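Local coordinates for protein toll-like receptor 13 (Mus musculus, PDB 4Z0C) that recognises bacterial 23S rRNA through its leucine-rich-repeat ectodomain and signals via MYD88 and TRAF6 to activate NF-kappa-B in innate immunity, at residues 434-439 and 458-463. Residues are numbered along the deposited sequence; the frame is centred on the assembly and turned at random.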
ATOM      1  N   ASN A 434       3.380 -14.525   0.137  1.00 22.34           N
ATOM      2  CA  ASN A 434       4.421 -15.006   1.031  1.00 21.65           C
ATOM      3  C   ASN A 434       5.206 -13.839   1.644  1.00 23.09           C
ATOM      4  O   ASN A 434       4.654 -12.753   1.808  1.00 27.89           O
ATOM      5  CB  ASN A 434       5.306 -16.037   0.329  1.00 19.52           C
ATOM      6  CG  ASN A 434       4.616 -17.415   0.229  1.00 25.42           C
ATOM      7  OD1 ASN A 434       4.480 -18.122   1.223  1.00 32.20           O
ATOM      8  ND2 ASN A 434       4.205 -17.796  -0.969  1.00 17.10           N
ATOM      9  N   ASN A 435       6.460 -14.069   2.023  1.00 28.76           N
ATOM     10  CA  ASN A 435       7.309 -13.020   2.600  1.00 18.26           C
ATOM     11  C   ASN A 435       8.586 -12.864   1.791  1.00 27.67           C
ATOM     12  O   ASN A 435       9.645 -12.625   2.360  1.00 28.71           O
ATOM     13  CB  ASN A 435       7.722 -13.362   4.044  1.00 19.64           C
ATOM     14  CG  ASN A 435       6.541 -13.464   4.998  1.00 22.29           C
ATOM     15  OD1 ASN A 435       5.597 -12.670   4.931  1.00 25.10           O
ATOM     16  ND2 ASN A 435       6.596 -14.439   5.898  1.00 22.34           N
ATOM     17  N   ILE A 436       8.521 -13.043   0.480  1.00 28.83           N
ATOM     18  CA  ILE A 436       9.758 -13.096  -0.284  1.00 24.76           C
ATOM     19  C   ILE A 436      10.247 -11.700  -0.587  1.00 25.33           C
ATOM     20  O   ILE A 436       9.490 -10.897  -1.151  1.00 24.97           O
ATOM     21  CB  ILE A 436       9.602 -13.913  -1.567  1.00 22.97           C
ATOM     22  CG1 ILE A 436       9.189 -15.337  -1.213  1.00 26.32           C
ATOM     23  CG2 ILE A 436      10.908 -13.931  -2.326  1.00 21.46           C
ATOM     24  CD1 ILE A 436       8.524 -16.118  -2.356  1.00 27.65           C
ATOM     25  N   ARG A 437      11.502 -11.412  -0.202  1.00 23.40           N
ATOM     26  CA  ARG A 437      12.088 -10.060  -0.299  1.00 22.34           C
ATOM     27  C   ARG A 437      13.009  -9.853  -1.491  1.00 29.02           C
ATOM     28  O   ARG A 437      13.077  -8.748  -2.035  1.00 35.31           O
ATOM     29  CB  ARG A 437      12.824  -9.669   0.991  1.00 15.80           C
ATOM     30  CG  ARG A 437      11.859  -9.280   2.083  1.00 22.69           C
ATOM     31  CD  ARG A 437      12.510  -9.032   3.432  1.00 20.07           C
ATOM     32  NE  ARG A 437      11.455  -8.987   4.438  1.00 26.18           N
ATOM     33  CZ  ARG A 437      11.426  -8.158   5.475  1.00 36.08           C
ATOM     34  NH1 ARG A 437      12.419  -7.300   5.682  1.00 36.16           N
ATOM     35  NH2 ARG A 437      10.402  -8.202   6.317  1.00 40.46           N
ATOM     36  N   THR A 438      13.711 -10.902  -1.905  1.00 24.45           N
ATOM     37  CA  THR A 438      14.523 -10.825  -3.117  1.00 30.62           C
ATOM     38  C   THR A 438      14.370 -12.081  -3.975  1.00 28.26           C
ATOM     39  O   THR A 438      14.051 -13.159  -3.480  1.00 32.90           O
ATOM     40  CB  THR A 438      16.035 -10.624  -2.841  1.00 20.02           C
ATOM     41  OG1 THR A 438      16.653 -11.902  -2.670  1.00 33.09           O
ATOM     42  CG2 THR A 438      16.263  -9.776  -1.618  1.00 23.77           C
ATOM     43  N   LEU A 439      14.603 -11.922  -5.271  1.00 27.39           N
ATOM     44  CA  LEU A 439      14.537 -13.023  -6.215  1.00 34.90           C
ATOM     45  C   LEU A 439      15.951 -13.271  -6.724  1.00 40.67           C
ATOM     46  O   LEU A 439      16.597 -12.361  -7.246  1.00 37.56           O
ATOM     47  CB  LEU A 439      13.615 -12.635  -7.363  1.00 25.54           C
ATOM     48  CG  LEU A 439      12.647 -13.634  -7.982  1.00 33.87           C
ATOM     49  CD1 LEU A 439      11.942 -14.532  -6.947  1.00 32.08           C
ATOM     50  CD2 LEU A 439      11.623 -12.858  -8.818  1.00 26.73           C
ATOM     51  N   ASN A 458       4.119 -10.092  -2.059  1.00 20.07           N
ATOM     52  CA  ASN A 458       5.323 -10.387  -1.298  1.00 17.35           C
ATOM     53  C   ASN A 458       5.928  -9.074  -0.830  1.00 20.77           C
ATOM     54  O   ASN A 458       5.222  -8.064  -0.732  1.00 30.60           O
ATOM     55  CB  ASN A 458       6.288 -11.175  -2.156  1.00 10.81           C
ATOM     56  CG  ASN A 458       5.855 -12.607  -2.286  1.00 24.05           C
ATOM     57  OD1 ASN A 458       6.015 -13.387  -1.348  1.00 23.49           O
ATOM     58  ND2 ASN A 458       5.252 -12.957  -3.423  1.00 23.45           N
ATOM     59  N   CYS A 459       7.208  -9.067  -0.502  1.00 28.74           N
ATOM     60  CA  CYS A 459       7.854  -7.794  -0.173  1.00 32.80           C
ATOM     61  C   CYS A 459       9.020  -7.555  -1.119  1.00 27.87           C
ATOM     62  O   CYS A 459      10.075  -7.091  -0.689  1.00 24.62           O
ATOM     63  CB  CYS A 459       8.378  -7.794   1.274  1.00 41.18           C
ATOM     64  SG  CYS A 459       7.403  -8.727   2.517  1.00 72.87           S
ATOM     65  N   LEU A 460       8.844  -7.872  -2.400  1.00 26.05           N
ATOM     66  CA  LEU A 460       9.974  -7.841  -3.334  1.00 25.85           C
ATOM     67  C   LEU A 460      10.504  -6.429  -3.576  1.00 29.75           C
ATOM     68  O   LEU A 460       9.747  -5.543  -3.978  1.00 30.00           O
ATOM     69  CB  LEU A 460       9.620  -8.495  -4.664  1.00 23.54           C
ATOM     70  CG  LEU A 460       9.431 -10.004  -4.710  1.00 24.13           C
ATOM     71  CD1 LEU A 460       8.809 -10.409  -6.055  1.00 22.14           C
ATOM     72  CD2 LEU A 460      10.744 -10.707  -4.491  1.00 20.63           C
ATOM     73  N   LYS A 461      11.797  -6.231  -3.310  1.00 28.42           N
ATOM     74  CA  LYS A 461      12.482  -4.967  -3.593  1.00 30.34           C
ATOM     75  C   LYS A 461      13.543  -5.198  -4.658  1.00 32.90           C
ATOM     76  O   LYS A 461      13.680  -4.423  -5.604  1.00 38.91           O
ATOM     77  CB  LYS A 461      13.166  -4.422  -2.336  1.00 31.90           C
ATOM     78  CG  LYS A 461      12.230  -4.010  -1.205  1.00 34.37           C
ATOM     79  CD  LYS A 461      12.847  -2.920  -0.344  1.00 40.49           C
ATOM     80  CE  LYS A 461      12.216  -2.836   1.047  1.00 43.26           C
ATOM     81  NZ  LYS A 461      10.730  -2.797   1.053  1.00 47.66           N
ATOM     82  N   ILE A 462      14.289  -6.284  -4.491  1.00 34.13           N
ATOM     83  CA  ILE A 462      15.449  -6.585  -5.328  1.00 39.68           C
ATOM     84  C   ILE A 462      15.219  -7.792  -6.226  1.00 44.77           C
ATOM     85  O   ILE A 462      15.002  -8.905  -5.747  1.00 45.48           O
ATOM     86  CB  ILE A 462      16.708  -6.867  -4.455  1.00 48.31           C
ATOM     87  CG1 ILE A 462      16.927  -5.731  -3.453  1.00 53.76           C
ATOM     88  CG2 ILE A 462      17.940  -7.088  -5.320  1.00 39.87           C
ATOM     89  CD1 ILE A 462      17.284  -4.405  -4.099  1.00 58.37           C
ATOM     90  N   LEU A 463      15.269  -7.565  -7.534  1.00 46.70           N
ATOM     91  CA  LEU A 463      15.214  -8.648  -8.502  1.00 31.52           C
ATOM     92  C   LEU A 463      16.557  -8.766  -9.208  1.00 31.67           C
ATOM     93  O   LEU A 463      16.898  -7.927 -10.034  1.00 39.96           O
ATOM     94  CB  LEU A 463      14.095  -8.418  -9.518  1.00 32.90           C
ATOM     95  CG  LEU A 463      12.655  -8.254  -9.028  1.00 30.68           C
ATOM     96  CD1 LEU A 463      11.712  -8.129 -10.201  1.00 33.04           C
ATOM     97  CD2 LEU A 463      12.258  -9.427  -8.205  1.00 34.78           C
TER
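Residues 434-439 of LRR 17 and 458-463 of LRR 18 are equivalent turns of the leucine-rich-repeat solenoid, stacked in parallel one repeat apart. The amide of Asn-458 fits the bend of the neighbouring turn. With CG beside its own backbone N (chi1 -76°), OD1 sits 3.2 Å from Asn-434 CB and accepts a nearly straight 3.1 Å bond from Ile-436 N, which approaches from above the carbonyl plane. ND2 is held by Leu-455 O and Leu-431 O, so both ends of the buried amide are used. Asn-458 is the consensus asparagine of the repeat (LxxLxLxxN); Asn-434 does the same one repeat earlier, ND2 on Leu-431 O and Leu-407 O, OD1 on Ile-412 N. The backbones then close up: Cys-459 N reaches Ile-436 O in a bent bond (145°), Lys-461 N bonds almost straight (169°) to Arg-437 O. In the short parallel strand pair, Leu-439 N meets Ile-462 O nearly along the C=O axis. Leu-460 CD2 fills a hollow walled by Ile-436 CG2 (3.9 Å), Ile-436 O (3.6 Å) and the Arg-437 carbonyl carbon. Leu-463 CD2 presses on Leu-439, 3.6 Å from CB and 3.5 Å from CD2. Thr-438 and Ile-462 lie side by side on the opposite face. Facing the second subunit, Arg-437 CG rests 3.9 Å from Cys-459 CB, while the extended chain carries the guanidinium to Asp-433 O and Asn-435 OD1 of that subunit. Ile-436, Leu-439 and Leu-460 fill the buried side; Asn-435 OD1 accepts from Arg-437 of the second subunit, so turn 434-439 is bonded both to its neighbour repeat and across the dimer.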